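Local coordinates for DUF4974 domain-containing protein (Parabacteroides distasonis, PDB 4M0N), which probably acts as an anti-sigma factor of the FecR family, this chain being the part that holds its FecR and FecR C-terminal domains, at residues Leu20-Asn26 against Ala45-Tyr51; Asp104-Ser110 against Glu131-Asn137; Val188-Asp192 against Val226-Thr230. The protein carries 1 engineered substitution. Where two conformers were deposited one is given. Numbering follows the deposited sequence.

Contacts 1 and 2 each pair two antiparallel strands, but in different seven-stranded sheets. Contact 1 has an outermost strand, 21-24, of a mixed sheet beside strand 48-51. Contact 2 joins strands 106-111 and 131-136 of an antiparallel sheet. Their centres lie about 20 Å apart, and their nearest atoms about 9 Å. The magnesium ion is bound by G46 of contact 1; the side chain of D104 in contact 2 is about 8 Å from it. Contact 3 belongs to the FecR C-terminal part, with its centre about 33 Å from that of contact 1 and about 24 Å from that of contact 2. No two of the three touch. They follow one another along the chain.

Contact 1 of 3, residues Leu20-Asn26 against Ala45-Tyr51; sequences LTEISVN and AGTVMRY. With MG (magnesium ion), chain B.
This is the antiparallel edge pair of a mixed sheet in the FecR domain, ending in a G1 beta bulge at a magnesium site. Strands 21-24 and 48-51 run at 164°, axes 4.8 Å apart. T21-Y51 and I23-M49 are hydrogen-bonded pairs; E22-R50 and S24-V48 are non-hydrogen-bonded. T21 N to Y51 O is 2.8 Å; Y51 N to T21 O, I23 N to M49 O and M49 N to I23 O are each 2.9 Å. In the bulge V25 faces both G46 and T47: V25 N bonds T47 O and G46 N bonds V25 O, both at 2.9 Å. A45 (-48/130) and G46 (91/8) have type II turn angles. A CB on G46 would jam against the preceding carbonyl O and crowd Mg, so glycine is needed. On one face Y51 (chi1 p) lays its ring under T21 CG2 in a CH-pi contact, 3.6 Å to the centroid. I23 CD1 lies at the ring edge, 4.0 Å from Y51 CE1. On the other face E22 OE1 meets R50 NE at 2.8 Å in a salt bridge. G46 O (2.1 Å) and five waters coordinate Mg: its direct protein ligand is one backbone carbonyl, and no side chain.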
loop_
_atom_site.group_PDB
_atom_site.type_symbol
_atom_site.label_atom_id
_atom_site.label_comp_id
_atom_site.label_asym_id
_atom_site.label_seq_id
_atom_site.Cartn_x
_atom_site.Cartn_y
_atom_site.Cartn_z
ATOM N N LEU A 20 6.001 15.612 18.548
ATOM C CA LEU A 20 5.437 14.893 17.362
ATOM C C LEU A 20 5.724 15.649 16.086
ATOM O O LEU A 20 5.575 16.874 16.011
ATOM C CB LEU A 20 3.930 14.689 17.496
ATOM C CG LEU A 20 3.477 13.464 18.282
ATOM C CD1 LEU A 20 1.985 13.590 18.555
ATOM C CD2 LEU A 20 3.813 12.158 17.571
ATOM N N THR A 21 6.185 14.918 15.083
ATOM C CA THR A 21 6.246 15.485 13.769
ATOM C C THR A 21 5.477 14.626 12.809
ATOM O O THR A 21 5.182 13.447 13.059
ATOM C CB THR A 21 7.665 15.704 13.241
ATOM O OG1 THR A 21 7.607 16.590 12.104
ATOM C CG2 THR A 21 8.309 14.401 12.839
ATOM N N GLU A 22 5.185 15.243 11.683
ATOM C CA GLU A 22 4.388 14.598 10.706
ATOM C C GLU A 22 4.936 14.898 9.340
ATOM O O GLU A 22 5.244 16.065 9.006
ATOM C CB GLU A 22 2.970 15.136 10.837
ATOM C CG GLU A 22 1.983 14.444 9.966
ATOM C CD GLU A 22 0.548 14.840 10.309
ATOM O OE1 GLU A 22 0.111 14.721 11.475
ATOM O OE2 GLU A 22 -0.147 15.221 9.372
ATOM N N ILE A 23 5.060 13.853 8.543
ATOM C CA ILE A 23 5.435 14.031 7.169
ATOM C C ILE A 23 4.385 13.457 6.277
ATOM O O ILE A 23 3.699 12.483 6.623
ATOM C CB ILE A 23 6.800 13.403 6.861
ATOM C CG1 ILE A 23 6.812 11.911 7.150
ATOM C CG2 ILE A 23 7.864 14.081 7.699
ATOM C CD1 ILE A 23 8.187 11.300 6.964
ATOM N N SER A 24 4.262 14.080 5.120
ATOM C CA SER A 24 3.334 13.638 4.135
ATOM C C SER A 24 4.051 13.631 2.811
ATOM O O SER A 24 5.073 14.327 2.626
ATOM C CB SER A 24 2.124 14.555 4.126
ATOM O OG SER A 24 2.406 15.753 3.496
ATOM N N VAL A 25 3.511 12.839 1.902
ATOM C CA VAL A 25 4.081 12.616 0.592
ATOM C C VAL A 25 3.023 12.941 -0.427
ATOM O O VAL A 25 1.903 12.421 -0.370
ATOM C CB VAL A 25 4.520 11.151 0.431
ATOM C CG1 VAL A 25 5.273 10.961 -0.864
ATOM C CG2 VAL A 25 5.395 10.734 1.618
ATOM N N ASN A 26 3.352 13.820 -1.344
ATOM C CA ASN A 26 2.425 14.169 -2.398
ATOM C C ASN A 26 2.230 13.039 -3.370
ATOM O O ASN A 26 3.072 12.120 -3.493
ATOM C CB ASN A 26 2.960 15.358 -3.181
ATOM C CG ASN A 26 3.012 16.624 -2.359
ATOM O OD1 ASN A 26 2.173 16.851 -1.501
ATOM N ND2 ASN A 26 4.001 17.449 -2.626
ATOM N N ALA A 45 3.501 7.549 -2.346
ATOM C CA ALA A 45 2.683 8.679 -2.725
ATOM C C ALA A 45 1.371 8.716 -1.955
ATOM O O ALA A 45 0.669 7.707 -1.863
ATOM C CB ALA A 45 2.359 8.565 -4.233
ATOM N N GLY A 46 1.051 9.869 -1.375
ATOM C CA GLY A 46 -0.266 10.033 -0.754
ATOM C C GLY A 46 -0.348 9.682 0.705
ATOM O O GLY A 46 -1.457 9.596 1.282
ATOM N N THR A 47 0.807 9.419 1.295
ATOM C CA THR A 47 0.896 8.904 2.660
ATOM C C THR A 47 1.258 9.950 3.675
ATOM O O THR A 47 2.021 10.869 3.390
ATOM C CB THR A 47 1.947 7.804 2.691
ATOM O OG1 THR A 47 1.568 6.821 1.731
ATOM C CG2 THR A 47 2.114 7.203 4.047
ATOM N N VAL A 48 0.722 9.761 4.875
ATOM C CA VAL A 48 1.045 10.580 6.044
ATOM C C VAL A 48 1.517 9.684 7.157
ATOM O O VAL A 48 0.914 8.614 7.382
ATOM C CB VAL A 48 -0.181 11.309 6.597
ATOM C CG1 VAL A 48 0.254 12.302 7.670
ATOM C CG2 VAL A 48 -0.954 11.981 5.490
ATOM N N MET A 49 2.585 10.108 7.835
ATOM C CA MET A 49 3.081 9.431 8.998
ATOM C C MET A 49 3.433 10.442 10.107
ATOM O O MET A 49 4.034 11.499 9.848
ATOM C CB MET A 49 4.278 8.515 8.662
ATOM C CG MET A 49 4.837 7.802 9.884
ATOM S SD MET A 49 6.150 6.622 9.509
ATOM C CE MET A 49 7.484 7.706 9.062
ATOM N N ARG A 50 3.065 10.081 11.332
ATOM C CA ARG A 50 3.266 10.886 12.532
ATOM C C ARG A 50 4.137 10.072 13.467
ATOM O O ARG A 50 3.856 8.891 13.717
ATOM C CB ARG A 50 1.857 11.111 13.141
ATOM C CG ARG A 50 1.554 12.280 14.021
ATOM C CD ARG A 50 0.030 12.249 14.274
ATOM N NE ARG A 50 -0.692 12.558 13.033
ATOM C CZ ARG A 50 -1.508 11.770 12.329
ATOM N NH1 ARG A 50 -1.817 10.533 12.700
ATOM N NH2 ARG A 50 -2.028 12.258 11.204
ATOM N N TYR A 51 5.215 10.680 13.961
ATOM C CA TYR A 51 6.164 9.991 14.838
ATOM C C TYR A 51 6.780 11.020 15.759
ATOM O O TYR A 51 6.763 12.224 15.439
ATOM C CB TYR A 51 7.235 9.257 14.022
ATOM C CG TYR A 51 8.085 10.150 13.116
ATOM C CD1 TYR A 51 7.673 10.444 11.835
ATOM C CD2 TYR A 51 9.322 10.635 13.533
ATOM C CE1 TYR A 51 8.423 11.239 10.990
ATOM C CE2 TYR A 51 10.098 11.429 12.687
ATOM C CZ TYR A 51 9.639 11.711 11.406
ATOM O OH TYR A 51 10.358 12.497 10.524
HETATM MG MG MG B . -3.393 10.287 1.035
HETATM O O HOH W 1 -0.050 12.905 1.447
HETATM O O HOH W 2 -3.274 10.921 2.935
HETATM O O HOH W 3 -4.359 8.574 1.553
HETATM O O HOH W 4 -2.606 12.165 0.328
HETATM O O HOH W 5 -5.358 11.182 0.758
HETATM O O HOH W 6 -3.471 9.677 -0.915
#

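Contact 2 of 3, residues Asp104-Ser110 against Glu131-Asn137; sequences DELMAVS and EQIIVNN. With EDO (1,2-ethanediol), chain C.
This antiparallel pair has an apolar centre on each face. On one, L106 CD2 lies 3.9 Å from I134 CG2, and A108 CB 4.3 Å from I134 CG1. On the other, M107 (chi1 t, chi2 -93°, between wells) places SD 4.1 Å from V135 CG2, with V109 and I133 on the same side. Strands 106-110 and 131-136 run at 167°, axes 4.5 Å apart. M107-V135 and V109-I133 are hydrogen-bonded pairs; L106-N136, A108-I134 and S110-Q132 are non-hydrogen-bonded. V135 N to M107 O is 2.7 Å; M107 N to V135 O, V109 N to I133 O and I133 N to V109 O are each 2.9 Å. At one end Q132 NE2 donates to S110 OG at 2.9 Å. At the other, N137 N bonds E105 O at 2.7 Å and N137 ND2 bonds D104 O at 2.8 Å. N136 OD1 bonds T138; N136 ND2 weakly bonds O1 of 1,2-ethanediol, probably from the crystallisation liquor, at 3.3 Å. D104 turns its carboxylate to H172 and R176 of helix 167-178. The pair lies toward one side of its sheet, flanked by strand 94-100 and the outermost strand 142-146. V109 and I133 face V118 of strand 116-120 in the other sheet, in a sandwich-like packing.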
loop_
_atom_site.group_PDB
_atom_site.type_symbol
_atom_site.label_atom_id
_atom_site.label_comp_id
_atom_site.label_asym_id
_atom_site.label_seq_id
_atom_site.Cartn_x
_atom_site.Cartn_y
_atom_site.Cartn_z
ATOM N N ASP A 104 -9.085 3.660 0.041
ATOM C CA ASP A 104 -9.096 2.389 -0.681
ATOM C C ASP A 104 -10.041 1.406 0.010
ATOM O O ASP A 104 -10.273 1.490 1.211
ATOM C CB ASP A 104 -7.712 1.738 -0.709
ATOM C CG ASP A 104 -6.723 2.426 -1.656
ATOM O OD1 ASP A 104 -7.064 3.495 -2.229
ATOM O OD2 ASP A 104 -5.587 1.866 -1.815
ATOM N N GLU A 105 -10.527 0.462 -0.764
ATOM C CA GLU A 105 -11.386 -0.590 -0.238
ATOM C C GLU A 105 -10.575 -1.626 0.539
ATOM O O GLU A 105 -11.123 -2.286 1.413
ATOM C CB GLU A 105 -12.232 -1.252 -1.344
ATOM C CG GLU A 105 -11.490 -2.073 -2.387
ATOM C CD GLU A 105 -12.414 -2.938 -3.235
ATOM O OE1 GLU A 105 -13.459 -2.429 -3.698
ATOM O OE2 GLU A 105 -12.090 -4.130 -3.441
ATOM N N LEU A 106 -9.283 -1.768 0.238
ATOM C CA LEU A 106 -8.476 -2.774 0.900
ATOM C C LEU A 106 -7.324 -2.191 1.683
ATOM O O LEU A 106 -6.775 -1.145 1.309
ATOM C CB LEU A 106 -7.902 -3.761 -0.105
ATOM C CG LEU A 106 -8.852 -4.452 -1.075
ATOM C CD1 LEU A 106 -8.083 -5.245 -2.129
ATOM C CD2 LEU A 106 -9.767 -5.357 -0.284
ATOM N N MET A 107 -6.962 -2.879 2.767
ATOM C CA MET A 107 -5.751 -2.637 3.512
ATOM C C MET A 107 -4.964 -3.951 3.551
ATOM O O MET A 107 -5.552 -5.012 3.594
ATOM C CB MET A 107 -6.134 -2.171 4.908
ATOM C CG MET A 107 -5.021 -1.977 5.883
ATOM S SD MET A 107 -4.651 -3.405 6.902
ATOM C CE MET A 107 -3.584 -2.537 8.054
ATOM N N ALA A 108 -3.652 -3.871 3.429
ATOM C CA ALA A 108 -2.841 -5.087 3.436
ATOM C C ALA A 108 -1.519 -4.885 4.124
ATOM O O ALA A 108 -0.843 -3.853 3.945
ATOM C CB ALA A 108 -2.581 -5.601 2.034
ATOM N N VAL A 109 -1.140 -5.905 4.897
ATOM C CA VAL A 109 0.159 -5.978 5.533
ATOM C C VAL A 109 0.890 -7.194 4.987
ATOM O O VAL A 109 0.344 -8.287 4.952
ATOM C CB VAL A 109 0.016 -6.114 7.067
ATOM C CG1 VAL A 109 1.364 -6.276 7.743
ATOM C CG2 VAL A 109 -0.761 -4.917 7.621
ATOM N N SER A 110 2.108 -6.968 4.506
ATOM C CA SER A 110 2.877 -7.986 3.768
ATOM C C SER A 110 4.281 -8.026 4.331
ATOM O O SER A 110 4.952 -6.998 4.411
ATOM C CB SER A 110 2.948 -7.628 2.297
ATOM O OG SER A 110 1.669 -7.337 1.725
ATOM N N GLU A 131 3.943 -13.899 3.691
ATOM C CA GLU A 131 2.551 -13.969 4.079
ATOM C C GLU A 131 1.988 -12.556 4.142
ATOM O O GLU A 131 2.716 -11.575 4.292
ATOM C CB GLU A 131 2.421 -14.653 5.447
ATOM C CG GLU A 131 2.953 -16.070 5.450
ATOM C CD GLU A 131 2.573 -16.822 6.732
ATOM O OE1 GLU A 131 2.629 -16.190 7.821
ATOM O OE2 GLU A 131 2.212 -18.019 6.630
ATOM N N GLN A 132 0.680 -12.467 3.992
ATOM C CA GLN A 132 0.005 -11.212 3.906
ATOM C C GLN A 132 -1.356 -11.336 4.547
ATOM O O GLN A 132 -1.946 -12.395 4.516
ATOM C CB GLN A 132 -0.167 -10.914 2.403
ATOM C CG GLN A 132 -0.987 -9.751 1.976
ATOM C CD GLN A 132 -1.006 -9.646 0.470
ATOM O OE1 GLN A 132 -1.680 -10.422 -0.249
ATOM N NE2 GLN A 132 -0.270 -8.691 -0.015
ATOM N N ILE A 133 -1.840 -10.227 5.094
ATOM C CA ILE A 133 -3.229 -10.095 5.515
ATOM C C ILE A 133 -3.857 -8.980 4.697
ATOM O O ILE A 133 -3.243 -7.923 4.491
ATOM C CB ILE A 133 -3.332 -9.767 7.000
ATOM C CG1 ILE A 133 -2.980 -11.017 7.821
ATOM C CG2 ILE A 133 -4.716 -9.225 7.368
ATOM C CD1 ILE A 133 -2.674 -10.649 9.242
ATOM N N ILE A 134 -5.046 -9.256 4.167
ATOM C CA ILE A 134 -5.819 -8.278 3.432
ATOM C C ILE A 134 -7.067 -8.055 4.250
ATOM O O ILE A 134 -7.804 -9.015 4.547
ATOM C CB ILE A 134 -6.157 -8.743 2.002
ATOM C CG1 ILE A 134 -4.859 -9.104 1.226
ATOM C CG2 ILE A 134 -6.982 -7.664 1.287
ATOM C CD1 ILE A 134 -5.073 -9.555 -0.216
ATOM N N VAL A 135 -7.332 -6.798 4.593
ATOM C CA VAL A 135 -8.578 -6.400 5.243
ATOM C C VAL A 135 -9.437 -5.654 4.242
ATOM O O VAL A 135 -8.981 -4.732 3.579
ATOM C CB VAL A 135 -8.316 -5.496 6.463
ATOM C CG1 VAL A 135 -9.609 -4.913 7.043
ATOM C CG2 VAL A 135 -7.571 -6.264 7.525
ATOM N N ASN A 136 -10.690 -6.043 4.148
ATOM C CA ASN A 136 -11.593 -5.338 3.268
ATOM C C ASN A 136 -12.352 -4.294 4.126
ATOM O O ASN A 136 -13.119 -4.617 5.029
ATOM C CB ASN A 136 -12.482 -6.355 2.560
ATOM C CG ASN A 136 -13.303 -5.750 1.450
ATOM O OD1 ASN A 136 -13.949 -4.734 1.631
ATOM N ND2 ASN A 136 -13.280 -6.382 0.298
ATOM N N ASN A 137 -12.116 -3.027 3.834
ATOM C CA ASN A 137 -12.701 -1.921 4.594
ATOM C C ASN A 137 -14.191 -1.788 4.355
ATOM O O ASN A 137 -14.900 -1.103 5.119
ATOM C CB ASN A 137 -12.061 -0.597 4.175
ATOM C CG ASN A 137 -10.616 -0.505 4.519
ATOM O OD1 ASN A 137 -10.192 -0.892 5.620
ATOM N ND2 ASN A 137 -9.821 0.037 3.578
HETATM C C1 EDO C . -11.013 -9.798 1.765
HETATM O O1 EDO C . -12.186 -9.416 1.025
HETATM C C2 EDO C . -9.773 -9.548 0.917
HETATM O O2 EDO C . -9.902 -10.174 -0.361
HETATM O O HOH W 7 -7.039 0.822 3.352
#

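Contact 3 of 3, residues Val188-Asp192 against Val226-Thr230; sequences VVFDD and VLYKT
A surface contact links the loop between strands 182-184 and 193-199 to the C-terminal end of strand 224-228. It is made by side chains, without backbone pairing: the touching parts run 97° apart, and the nearest CA atoms, of V188 and Y228, are 6.6 Å apart. K229 is the main bridge. Its side chain (chi1 m, then t throughout) reaches over to the loop, and NZ donates to V189 O at 2.9 Å and to D192 OD1 at 2.9 Å. The second bond is part of a salt bridge. V188 CG1 packs on K229 CB at 3.7 Å. Strand 224-228 lies between strand 182-184, parallel to it, and strand 217-221, next to helix 167-178. This is an alpha/beta domain of the FecR C-terminal family, probably as in the related secretin N0 domains. F190 (chi1 m) points its ring, CZ first, at the strand end. F190 CZ is 3.5 Å from L227 O and 4.2 Å from L227 CB, and Y228 CA sits at the ring edge, 3.9 Å from F190 CZ. F190 also packs on L184 and I167.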
loop_
_atom_site.group_PDB
_atom_site.type_symbol
_atom_site.label_atom_id
_atom_site.label_comp_id
_atom_site.label_asym_id
_atom_site.label_seq_id
_atom_site.Cartn_x
_atom_site.Cartn_y
_atom_site.Cartn_z
ATOM N N VAL A 188 -20.522 1.947 -17.224
ATOM C CA VAL A 188 -19.851 0.731 -17.663
ATOM C C VAL A 188 -19.564 -0.145 -16.450
ATOM O O VAL A 188 -19.184 0.352 -15.382
ATOM C CB VAL A 188 -18.535 1.086 -18.409
ATOM C CG1 VAL A 188 -17.744 -0.158 -18.780
ATOM C CG2 VAL A 188 -18.843 1.894 -19.668
ATOM N N VAL A 189 -19.735 -1.453 -16.609
ATOM C CA VAL A 189 -19.352 -2.376 -15.546
ATOM C C VAL A 189 -17.842 -2.621 -15.524
ATOM O O VAL A 189 -17.245 -2.992 -16.538
ATOM C CB VAL A 189 -20.073 -3.726 -15.661
ATOM C CG1 VAL A 189 -19.536 -4.692 -14.611
ATOM C CG2 VAL A 189 -21.569 -3.522 -15.503
ATOM N N PHE A 190 -17.250 -2.449 -14.347
ATOM C CA PHE A 190 -15.810 -2.683 -14.135
ATOM C C PHE A 190 -15.585 -3.739 -13.054
ATOM O O PHE A 190 -15.246 -3.420 -11.915
ATOM C CB PHE A 190 -15.095 -1.380 -13.765
ATOM C CG PHE A 190 -14.923 -0.440 -14.924
ATOM C CD1 PHE A 190 -13.869 -0.607 -15.813
ATOM C CD2 PHE A 190 -15.801 0.613 -15.119
ATOM C CE1 PHE A 190 -13.698 0.258 -16.877
ATOM C CE2 PHE A 190 -15.643 1.473 -16.195
ATOM C CZ PHE A 190 -14.588 1.297 -17.072
ATOM N N ASP A 191 -15.769 -4.995 -13.443
ATOM C CA ASP A 191 -15.666 -6.128 -12.527
ATOM C C ASP A 191 -14.309 -6.822 -12.658
ATOM O O ASP A 191 -14.129 -7.943 -12.184
ATOM C CB ASP A 191 -16.796 -7.119 -12.847
ATOM C CG ASP A 191 -17.350 -7.807 -11.614
ATOM O OD1 ASP A 191 -16.585 -8.501 -10.901
ATOM O OD2 ASP A 191 -18.574 -7.674 -11.381
ATOM N N ASP A 192 -13.343 -6.149 -13.274
ATOM C CA ASP A 192 -12.111 -6.807 -13.698
ATOM C C ASP A 192 -11.105 -6.972 -12.552
ATOM O O ASP A 192 -11.053 -6.176 -11.615
ATOM C CB ASP A 192 -11.451 -6.025 -14.829
ATOM C CG ASP A 192 -12.420 -5.675 -15.941
ATOM O OD1 ASP A 192 -13.284 -4.795 -15.722
ATOM O OD2 ASP A 192 -12.304 -6.272 -17.034
ATOM N N VAL A 226 -10.400 9.184 -18.386
ATOM C CA VAL A 226 -11.631 8.405 -18.206
ATOM C C VAL A 226 -11.458 7.017 -18.816
ATOM O O VAL A 226 -11.030 6.890 -19.957
ATOM C CB VAL A 226 -12.826 9.092 -18.884
ATOM C CG1 VAL A 226 -14.098 8.271 -18.685
ATOM C CG2 VAL A 226 -13.000 10.516 -18.359
ATOM N N LEU A 227 -11.771 5.981 -18.046
ATOM C CA LEU A 227 -11.686 4.607 -18.530
ATOM C C LEU A 227 -13.064 4.164 -18.965
ATOM O O LEU A 227 -14.063 4.549 -18.354
ATOM C CB LEU A 227 -11.180 3.656 -17.444
ATOM C CG LEU A 227 -9.781 3.919 -16.884
ATOM C CD1 LEU A 227 -9.337 2.803 -15.938
ATOM C CD2 LEU A 227 -8.760 4.098 -18.004
ATOM N N TYR A 228 -13.119 3.376 -20.033
ATOM C CA TYR A 228 -14.394 2.937 -20.575
ATOM C C TYR A 228 -14.251 1.611 -21.320
ATOM O O TYR A 228 -13.159 1.034 -21.379
ATOM C CB TYR A 228 -14.991 4.029 -21.463
ATOM C CG TYR A 228 -14.233 4.259 -22.736
ATOM C CD1 TYR A 228 -13.068 5.027 -22.759
ATOM C CD2 TYR A 228 -14.699 3.727 -23.946
ATOM C CE1 TYR A 228 -12.377 5.234 -23.951
ATOM C CE2 TYR A 228 -14.021 3.926 -25.128
ATOM C CZ TYR A 228 -12.864 4.675 -25.133
ATOM O OH TYR A 228 -12.220 4.838 -26.332
ATOM N N LYS A 229 -15.379 1.113 -21.829
ATOM C CA LYS A 229 -15.428 -0.113 -22.630
ATOM C C LYS A 229 -16.370 0.140 -23.792
ATOM O O LYS A 229 -17.167 1.073 -23.753
ATOM C CB LYS A 229 -15.943 -1.314 -21.811
ATOM C CG LYS A 229 -14.970 -1.841 -20.770
ATOM C CD LYS A 229 -15.553 -2.980 -19.931
ATOM C CE LYS A 229 -14.584 -3.402 -18.828
ATOM N NZ LYS A 229 -15.140 -4.424 -17.889
ATOM N N THR A 230 -16.257 -0.703 -24.815
ATOM C CA THR A 230 -17.151 -0.694 -25.984
ATOM C C THR A 230 -17.116 -2.065 -26.673
ATOM O O THR A 230 -16.071 -2.712 -26.717
ATOM C CB THR A 230 -16.743 0.381 -27.016
ATOM O OG1 THR A 230 -15.314 0.447 -27.094
ATOM C CG2 THR A 230 -17.300 1.766 -26.645
#